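Local structure of NEDD8-conjugating enzyme UBC12 (Saccharomyces cerevisiae, 3O2U) at residues Cys101-Lys113 against Thr173-Ile187. The protein accepts the ubiquitin-like protein Rub1 (NEDD8) from its E1 enzyme and catalyses its covalent attachment to other proteins, chiefly the cullin Cdc53. Residues are numbered along the deposited sequence; the frame is centred on the assembly and turned at random.
Sequences CLKKIFHPNIDLK and TMSGGSIEHVKYDNI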
ATOM      1  N   CYS A 101      -4.899  -3.545   2.138  1.00 16.31           N
ATOM      2  CA  CYS A 101      -6.117  -2.726   2.228  1.00 18.04           C
ATOM      3  C   CYS A 101      -6.818  -3.012   3.555  1.00 21.60           C
ATOM      4  O   CYS A 101      -7.010  -4.168   3.923  1.00 18.48           O
ATOM      5  CB  CYS A 101      -7.064  -3.000   1.048  1.00 15.35           C
ATOM      6  SG  CYS A 101      -8.597  -1.995   1.102  1.00 17.74           S
ATOM      7  N   LEU A 102      -7.187  -1.953   4.272  1.00 18.23           N
ATOM      8  CA  LEU A 102      -7.640  -2.063   5.644  1.00 18.64           C
ATOM      9  C   LEU A 102      -9.155  -2.055   5.753  1.00 24.51           C
ATOM     10  O   LEU A 102      -9.692  -2.033   6.852  1.00 24.74           O
ATOM     11  CB  LEU A 102      -7.073  -0.913   6.483  1.00 17.08           C
ATOM     12  CG  LEU A 102      -5.557  -0.760   6.433  1.00 19.89           C
ATOM     13  CD1 LEU A 102      -5.128   0.348   7.377  1.00 20.61           C
ATOM     14  CD2 LEU A 102      -4.884  -2.084   6.794  1.00 20.99           C
ATOM     15  N   LYS A 103      -9.837  -2.050   4.608  1.00 21.85           N
ATOM     16  CA  LYS A 103     -11.293  -2.075   4.582  1.00 19.33           C
ATOM     17  C   LYS A 103     -11.793  -3.217   3.701  1.00 22.13           C
ATOM     18  O   LYS A 103     -11.198  -3.513   2.668  1.00 22.31           O
ATOM     19  CB  LYS A 103     -11.840  -0.743   4.044  1.00 22.62           C
ATOM     20  CG  LYS A 103     -11.619   0.455   4.973  1.00 17.83           C
ATOM     21  CD  LYS A 103     -12.357   0.273   6.295  1.00 18.54           C
ATOM     22  CE  LYS A 103     -12.409   1.578   7.125  1.00 25.56           C
ATOM     23  NZ  LYS A 103     -11.062   2.138   7.428  1.00 28.98           N
ATOM     24  N   LYS A 104     -12.886  -3.854   4.111  1.00 19.40           N
ATOM     25  CA  LYS A 104     -13.572  -4.796   3.243  1.00 24.28           C
ATOM     26  C   LYS A 104     -14.315  -3.992   2.190  1.00 25.97           C
ATOM     27  O   LYS A 104     -15.316  -3.310   2.488  1.00 22.94           O
ATOM     28  CB  LYS A 104     -14.564  -5.642   4.043  1.00 23.72           C
ATOM     29  CG  LYS A 104     -13.944  -6.355   5.240  1.00 26.09           C
ATOM     30  CD  LYS A 104     -14.882  -7.443   5.758  1.00 31.22           C
ATOM     31  CE  LYS A 104     -14.454  -7.941   7.136  1.00 41.01           C
ATOM     32  NZ  LYS A 104     -15.635  -8.415   7.941  1.00 42.01           N
ATOM     33  N   ILE A 105     -13.824  -4.038   0.960  1.00 22.98           N
ATOM     34  CA  ILE A 105     -14.479  -3.281  -0.105  1.00 23.72           C
ATOM     35  C   ILE A 105     -14.777  -4.143  -1.335  1.00 25.66           C
ATOM     36  O   ILE A 105     -14.104  -5.141  -1.597  1.00 22.38           O
ATOM     37  CB  ILE A 105     -13.697  -1.998  -0.494  1.00 28.38           C
ATOM     38  CG1 ILE A 105     -12.412  -2.341  -1.224  1.00 26.87           C
ATOM     39  CG2 ILE A 105     -13.382  -1.126   0.744  1.00 26.23           C
ATOM     40  CD1 ILE A 105     -12.004  -1.250  -2.182  1.00 28.58           C
ATOM     41  N   PHE A 106     -15.796  -3.739  -2.083  1.00 23.37           N
ATOM     42  CA  PHE A 106     -16.223  -4.477  -3.266  1.00 25.52           C
ATOM     43  C   PHE A 106     -15.455  -3.955  -4.476  1.00 24.09           C
ATOM     44  O   PHE A 106     -15.839  -2.960  -5.073  1.00 21.44           O
ATOM     45  CB  PHE A 106     -17.717  -4.267  -3.477  1.00 24.57           C
ATOM     46  CG  PHE A 106     -18.336  -5.234  -4.433  1.00 22.91           C
ATOM     47  CD1 PHE A 106     -18.386  -6.590  -4.131  1.00 24.20           C
ATOM     48  CD2 PHE A 106     -18.901  -4.787  -5.618  1.00 25.30           C
ATOM     49  CE1 PHE A 106     -18.973  -7.482  -5.002  1.00 26.17           C
ATOM     50  CE2 PHE A 106     -19.488  -5.681  -6.497  1.00 23.04           C
ATOM     51  CZ  PHE A 106     -19.523  -7.024  -6.191  1.00 24.55           C
ATOM     52  N   HIS A 107     -14.350  -4.609  -4.807  1.00 20.11           N
ATOM     53  CA  HIS A 107     -13.508  -4.160  -5.908  1.00 22.04           C
ATOM     54  C   HIS A 107     -12.833  -5.375  -6.542  1.00 21.76           C
ATOM     55  O   HIS A 107     -12.333  -6.250  -5.837  1.00 22.29           O
ATOM     56  CB  HIS A 107     -12.456  -3.175  -5.391  1.00 22.02           C
ATOM     57  CG  HIS A 107     -11.632  -2.556  -6.474  1.00 19.60           C
ATOM     58  ND1 HIS A 107     -11.769  -1.241  -6.851  1.00 22.64           N
ATOM     59  CD2 HIS A 107     -10.677  -3.083  -7.274  1.00 18.40           C
ATOM     60  CE1 HIS A 107     -10.917  -0.972  -7.827  1.00 17.94           C
ATOM     61  NE2 HIS A 107     -10.254  -2.079  -8.109  1.00 19.91           N
ATOM     62  N   PRO A 108     -12.831  -5.445  -7.878  1.00 23.81           N
ATOM     63  CA  PRO A 108     -12.299  -6.639  -8.548  1.00 27.80           C
ATOM     64  C   PRO A 108     -10.844  -6.921  -8.174  1.00 29.75           C
ATOM     65  O   PRO A 108     -10.439  -8.083  -8.147  1.00 30.34           O
ATOM     66  CB  PRO A 108     -12.400  -6.294 -10.038  1.00 25.85           C
ATOM     67  CG  PRO A 108     -12.674  -4.834 -10.105  1.00 27.71           C
ATOM     68  CD  PRO A 108     -13.320  -4.434  -8.825  1.00 24.52           C
ATOM     69  N   ASN A 109     -10.080  -5.880  -7.846  1.00 23.81           N
ATOM     70  CA  ASN A 109      -8.639  -6.047  -7.678  1.00 28.34           C
ATOM     71  C   ASN A 109      -8.166  -6.152  -6.213  1.00 28.84           C
ATOM     72  O   ASN A 109      -6.965  -6.212  -5.939  1.00 29.01           O
ATOM     73  CB  ASN A 109      -7.896  -4.956  -8.461  1.00 26.82           C
ATOM     74  CG  ASN A 109      -8.427  -4.802  -9.892  1.00 31.48           C
ATOM     75  OD1 ASN A 109      -8.794  -3.702 -10.327  1.00 34.72           O
ATOM     76  ND2 ASN A 109      -8.468  -5.906 -10.628  1.00 30.96           N
ATOM     77  N   ILE A 110      -9.117  -6.230  -5.283  1.00 23.40           N
ATOM     78  CA  ILE A 110      -8.807  -6.351  -3.855  1.00 21.10           C
ATOM     79  C   ILE A 110      -9.615  -7.496  -3.247  1.00 24.08           C
ATOM     80  O   ILE A 110     -10.824  -7.573  -3.457  1.00 23.82           O
ATOM     81  CB  ILE A 110      -9.110  -5.024  -3.106  1.00 22.20           C
ATOM     82  CG1 ILE A 110      -8.455  -3.860  -3.853  1.00 21.43           C
ATOM     83  CG2 ILE A 110      -8.631  -5.098  -1.640  1.00 18.75           C
ATOM     84  CD1 ILE A 110      -8.888  -2.501  -3.395  1.00 22.85           C
ATOM     85  N   ASP A 111      -8.958  -8.404  -2.529  1.00 23.29           N
ATOM     86  CA  ASP A 111      -9.681  -9.529  -1.937  1.00 26.79           C
ATOM     87  C   ASP A 111     -10.120  -9.233  -0.508  1.00 27.95           C
ATOM     88  O   ASP A 111      -9.810  -8.180   0.045  1.00 25.59           O
ATOM     89  CB  ASP A 111      -8.890 -10.848  -2.038  1.00 28.17           C
ATOM     90  CG  ASP A 111      -7.652 -10.867  -1.164  1.00 32.56           C
ATOM     91  OD1 ASP A 111      -7.583 -10.078  -0.191  1.00 28.07           O
ATOM     92  OD2 ASP A 111      -6.754 -11.692  -1.451  1.00 36.48           O
ATOM     93  N   LEU A 112     -10.873 -10.148   0.083  1.00 27.15           N
ATOM     94  CA  LEU A 112     -11.447  -9.891   1.396  1.00 30.26           C
ATOM     95  C   LEU A 112     -10.419  -9.968   2.510  1.00 28.40           C
ATOM     96  O   LEU A 112     -10.717  -9.624   3.654  1.00 32.40           O
ATOM     97  CB  LEU A 112     -12.620 -10.834   1.677  1.00 30.43           C
ATOM     98  CG  LEU A 112     -13.795 -10.621   0.722  1.00 36.97           C
ATOM     99  CD1 LEU A 112     -14.814 -11.737   0.915  1.00 46.92           C
ATOM    100  CD2 LEU A 112     -14.427  -9.255   0.932  1.00 29.23           C
ATOM    101  N   LYS A 113      -9.213 -10.415   2.171  1.00 28.78           N
ATOM    102  CA  LYS A 113      -8.101 -10.431   3.115  1.00 29.78           C
ATOM    103  C   LYS A 113      -7.300  -9.114   3.119  1.00 32.11           C
ATOM    104  O   LYS A 113      -6.424  -8.913   3.964  1.00 30.18           O
ATOM    105  CB  LYS A 113      -7.171 -11.603   2.798  1.00 31.71           C
ATOM    106  CG  LYS A 113      -7.691 -12.957   3.281  1.00 34.48           C
ATOM    107  N   THR A 173     -22.420  -1.601  -1.039  1.00 22.32           N
ATOM    108  CA  THR A 173     -21.325  -2.144  -0.230  1.00 23.92           C
ATOM    109  C   THR A 173     -20.561  -1.068   0.554  1.00 25.07           C
ATOM    110  O   THR A 173     -20.185  -1.297   1.703  1.00 22.62           O
ATOM    111  CB  THR A 173     -20.370  -2.973  -1.094  1.00 24.97           C
ATOM    112  OG1 THR A 173     -19.888  -2.179  -2.186  1.00 21.08           O
ATOM    113  CG2 THR A 173     -21.107  -4.177  -1.659  1.00 22.37           C
ATOM    114  N   MET A 174     -20.345   0.091  -0.073  1.00 20.79           N
ATOM    115  CA  MET A 174     -19.685   1.229   0.579  1.00 25.66           C
ATOM    116  C   MET A 174     -20.496   1.774   1.743  1.00 24.26           C
ATOM    117  O   MET A 174     -19.940   2.417   2.624  1.00 20.48           O
ATOM    118  CB  MET A 174     -19.402   2.387  -0.401  1.00 21.94           C
ATOM    119  CG  MET A 174     -18.369   2.091  -1.484  1.00 21.64           C
ATOM    120  SD  MET A 174     -17.561   3.575  -2.126  1.00 31.51           S
ATOM    121  CE  MET A 174     -18.939   4.673  -2.386  1.00 24.48           C
ATOM    122  N   SER A 175     -21.807   1.523   1.734  1.00 27.36           N
ATOM    123  CA  SER A 175     -22.679   1.928   2.833  1.00 26.21           C
ATOM    124  C   SER A 175     -22.811   0.817   3.868  1.00 28.01           C
ATOM    125  O   SER A 175     -23.676   0.881   4.748  1.00 28.28           O
ATOM    126  CB  SER A 175     -24.079   2.279   2.317  1.00 29.08           C
ATOM    127  OG  SER A 175     -24.065   3.458   1.542  1.00 33.56           O
ATOM    128  N   GLY A 176     -21.980  -0.211   3.746  1.00 26.76           N
ATOM    129  CA  GLY A 176     -22.000  -1.305   4.695  1.00 24.44           C
ATOM    130  C   GLY A 176     -22.918  -2.461   4.342  1.00 28.10           C
ATOM    131  O   GLY A 176     -23.148  -3.342   5.169  1.00 24.25           O
ATOM    132  N   GLY A 177     -23.431  -2.477   3.115  1.00 27.94           N
ATOM    133  CA  GLY A 177     -24.340  -3.528   2.688  1.00 25.19           C
ATOM    134  C   GLY A 177     -23.634  -4.793   2.262  1.00 29.92           C
ATOM    135  O   GLY A 177     -22.403  -4.851   2.236  1.00 29.08           O
ATOM    136  N   SER A 178     -24.415  -5.813   1.926  1.00 28.76           N
ATOM    137  CA  SER A 178     -23.858  -7.108   1.574  1.00 32.84           C
ATOM    138  C   SER A 178     -24.168  -7.470   0.137  1.00 35.22           C
ATOM    139  O   SER A 178     -25.225  -7.131  -0.380  1.00 34.49           O
ATOM    140  CB  SER A 178     -24.410  -8.200   2.491  1.00 34.23           C
ATOM    141  OG  SER A 178     -23.946  -8.022   3.813  1.00 33.25           O
ATOM    142  N   ILE A 179     -23.224  -8.146  -0.506  1.00 33.99           N
ATOM    143  CA  ILE A 179     -23.472  -8.748  -1.798  1.00 33.54           C
ATOM    144  C   ILE A 179     -23.149 -10.224  -1.681  1.00 39.08           C
ATOM    145  O   ILE A 179     -22.162 -10.607  -1.045  1.00 35.97           O
ATOM    146  CB  ILE A 179     -22.665  -8.081  -2.914  1.00 33.74           C
ATOM    147  CG1 ILE A 179     -23.346  -6.775  -3.322  1.00 30.83           C
ATOM    148  CG2 ILE A 179     -22.569  -9.006  -4.116  1.00 35.92           C
ATOM    149  CD1 ILE A 179     -22.538  -5.912  -4.242  1.00 32.04           C
ATOM    150  N   GLU A 180     -23.989 -11.046  -2.297  1.00 37.48           N
ATOM    151  CA  GLU A 180     -24.025 -12.461  -1.980  1.00 44.90           C
ATOM    152  C   GLU A 180     -24.174 -12.548  -0.463  1.00 47.24           C
ATOM    153  O   GLU A 180     -25.133 -12.011   0.096  1.00 53.69           O
ATOM    154  CB  GLU A 180     -22.782 -13.185  -2.494  1.00 41.88           C
ATOM    155  CG  GLU A 180     -22.648 -13.170  -4.022  1.00 44.98           C
ATOM    156  CD  GLU A 180     -23.770 -13.922  -4.737  1.00 53.16           C
ATOM    157  OE1 GLU A 180     -23.979 -15.117  -4.431  1.00 47.49           O
ATOM    158  OE2 GLU A 180     -24.434 -13.326  -5.616  1.00 51.17           O
ATOM    159  N   HIS A 181     -23.233 -13.178   0.221  1.00 41.58           N
ATOM    160  CA  HIS A 181     -23.372 -13.282   1.672  1.00 44.13           C
ATOM    161  C   HIS A 181     -22.197 -12.677   2.438  1.00 44.54           C
ATOM    162  O   HIS A 181     -21.967 -12.994   3.605  1.00 42.06           O
ATOM    163  CB  HIS A 181     -23.607 -14.731   2.085  1.00 52.85           C
ATOM    164  CG  HIS A 181     -24.916 -15.287   1.600  1.00 57.54           C
ATOM    165  ND1 HIS A 181     -25.184 -15.475   0.259  1.00 60.26           N
ATOM    166  CD2 HIS A 181     -26.011 -15.683   2.272  1.00 57.47           C
ATOM    167  CE1 HIS A 181     -26.403 -15.970   0.132  1.00 59.99           C
ATOM    168  NE2 HIS A 181     -26.931 -16.110   1.330  1.00 62.08           N
ATOM    169  N   VAL A 182     -21.459 -11.794   1.781  1.00 40.59           N
ATOM    170  CA  VAL A 182     -20.366 -11.111   2.456  1.00 34.37           C
ATOM    171  C   VAL A 182     -20.714  -9.652   2.733  1.00 34.05           C
ATOM    172  O   VAL A 182     -21.236  -8.944   1.869  1.00 29.70           O
ATOM    173  CB  VAL A 182     -19.020 -11.296   1.709  1.00 37.37           C
ATOM    174  CG1 VAL A 182     -19.244 -11.948   0.364  1.00 34.54           C
ATOM    175  CG2 VAL A 182     -18.253  -9.978   1.584  1.00 34.79           C
ATOM    176  N   LYS A 183     -20.456  -9.235   3.968  1.00 30.91           N
ATOM    177  CA  LYS A 183     -20.742  -7.884   4.403  1.00 31.68           C
ATOM    178  C   LYS A 183     -19.519  -6.987   4.205  1.00 33.91           C
ATOM    179  O   LYS A 183     -18.400  -7.351   4.560  1.00 27.92           O
ATOM    180  CB  LYS A 183     -21.169  -7.864   5.875  1.00 29.35           C
ATOM    181  CG  LYS A 183     -21.735  -6.509   6.312  1.00 34.27           C
ATOM    182  CD  LYS A 183     -21.330  -6.137   7.728  1.00 34.70           C
ATOM    183  CE  LYS A 183     -20.925  -4.653   7.806  1.00 37.59           C
ATOM    184  NZ  LYS A 183     -22.076  -3.719   7.696  1.00 37.40           N
ATOM    185  N   TYR A 184     -19.744  -5.811   3.638  1.00 27.02           N
ATOM    186  CA  TYR A 184     -18.660  -4.889   3.379  1.00 25.93           C
ATOM    187  C   TYR A 184     -18.728  -3.739   4.372  1.00 24.54           C
ATOM    188  O   TYR A 184     -19.788  -3.476   4.955  1.00 23.60           O
ATOM    189  CB  TYR A 184     -18.730  -4.411   1.922  1.00 20.40           C
ATOM    190  CG  TYR A 184     -18.420  -5.548   0.971  1.00 22.53           C
ATOM    191  CD1 TYR A 184     -17.125  -5.755   0.512  1.00 23.38           C
ATOM    192  CD2 TYR A 184     -19.406  -6.450   0.586  1.00 24.88           C
ATOM    193  CE1 TYR A 184     -16.818  -6.818  -0.331  1.00 26.09           C
ATOM    194  CE2 TYR A 184     -19.113  -7.516  -0.263  1.00 26.68           C
ATOM    195  CZ  TYR A 184     -17.815  -7.689  -0.721  1.00 26.74           C
ATOM    196  OH  TYR A 184     -17.489  -8.741  -1.552  1.00 25.58           O
ATOM    197  N   ASP A 185     -17.606  -3.042   4.555  1.00 21.61           N
ATOM    198  CA  ASP A 185     -17.556  -1.941   5.517  1.00 19.20           C
ATOM    199  C   ASP A 185     -18.233  -0.669   5.018  1.00 22.50           C
ATOM    200  O   ASP A 185     -18.223  -0.372   3.831  1.00 21.82           O
ATOM    201  CB  ASP A 185     -16.109  -1.615   5.868  1.00 22.05           C
ATOM    202  CG  ASP A 185     -15.454  -2.705   6.689  1.00 24.62           C
ATOM    203  OD1 ASP A 185     -16.172  -3.419   7.426  1.00 21.20           O
ATOM    204  OD2 ASP A 185     -14.221  -2.834   6.604  1.00 24.06           O
ATOM    205  N   ASN A 186     -18.803   0.083   5.950  1.00 21.35           N
ATOM    206  CA  ASN A 186     -19.314   1.415   5.676  1.00 21.46           C
ATOM    207  C   ASN A 186     -18.151   2.386   5.587  1.00 24.85           C
ATOM    208  O   ASN A 186     -17.504   2.677   6.595  1.00 24.75           O
ATOM    209  CB  ASN A 186     -20.268   1.832   6.794  1.00 22.63           C
ATOM    210  CG  ASN A 186     -20.940   3.170   6.521  1.00 27.66           C
ATOM    211  OD1 ASN A 186     -20.306   4.115   6.052  1.00 28.63           O
ATOM    212  ND2 ASN A 186     -22.225   3.257   6.833  1.00 28.60           N
ATOM    213  N   ILE A 187     -17.863   2.878   4.382  1.00 19.37           N
ATOM    214  CA  ILE A 187     -16.736   3.783   4.204  1.00 18.98           C
ATOM    215  C   ILE A 187     -17.131   5.189   3.708  1.00 27.16           C
ATOM    216  O   ILE A 187     -16.260   5.979   3.349  1.00 22.30           O
ATOM    217  CB  ILE A 187     -15.657   3.198   3.244  1.00 22.18           C
ATOM    218  CG1 ILE A 187     -16.220   3.016   1.829  1.00 24.88           C
ATOM    219  CG2 ILE A 187     -15.109   1.876   3.761  1.00 21.83           C
ATOM    220  CD1 ILE A 187     -15.173   2.549   0.814  1.00 21.87           C
TER
HETATM  221  O   HOH W   1     -16.938  -1.224   1.377  1.00 18.44           O
HETATM  222  O   HOH W   2     -17.233  -1.549  -1.282  1.00 22.12           O
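Phe106 and Tyr184 form the aromatic centre of a mixed contact, apolar with a two-bond polar clasp, between the loop after strand 98-101 and the end of helix 163-174, the hairpin after it and its exit. The rings stand nearly perpendicular (83°) in an offset edge-to-face pair, centroids 5.5 Å apart, with the Phe106 edge turned to the Tyr184 face. Ile179 CD1 lies over one face of the Phe106 ring, 3.8 Å from the centroid, a CH-pi contact only 12° off the normal, while Tyr184 OH meets its edge. Phe106 CG, anti to the backbone N (chi1 -165°), carries the ring beyond Thr173, whose OG1 lies against Phe106 CB, to Phe166, Ala169 and Leu158. Leu112 CD2 approaches Tyr184 CE1 obliquely (3.6 Å), and its methyls meet Val182 CG2 tip to tip. Asp185 grips Lys104 twice: Asp185 N donates to Lys104 O (3.1 Å) in the carbonyl plane, and Lys104 N reaches Asp185 OD2 (3.0 Å) from above the carboxylate plane. A water accepts from Phe106 N (2.7 Å) and donates to Thr173 OG1, which also bonds Ala169 O within its helix. The contact fastens the stretch just before His107-Pro108-Asn109, the HPN motif of E2 enzymes, to helix end and hairpin, as in the UBC fold.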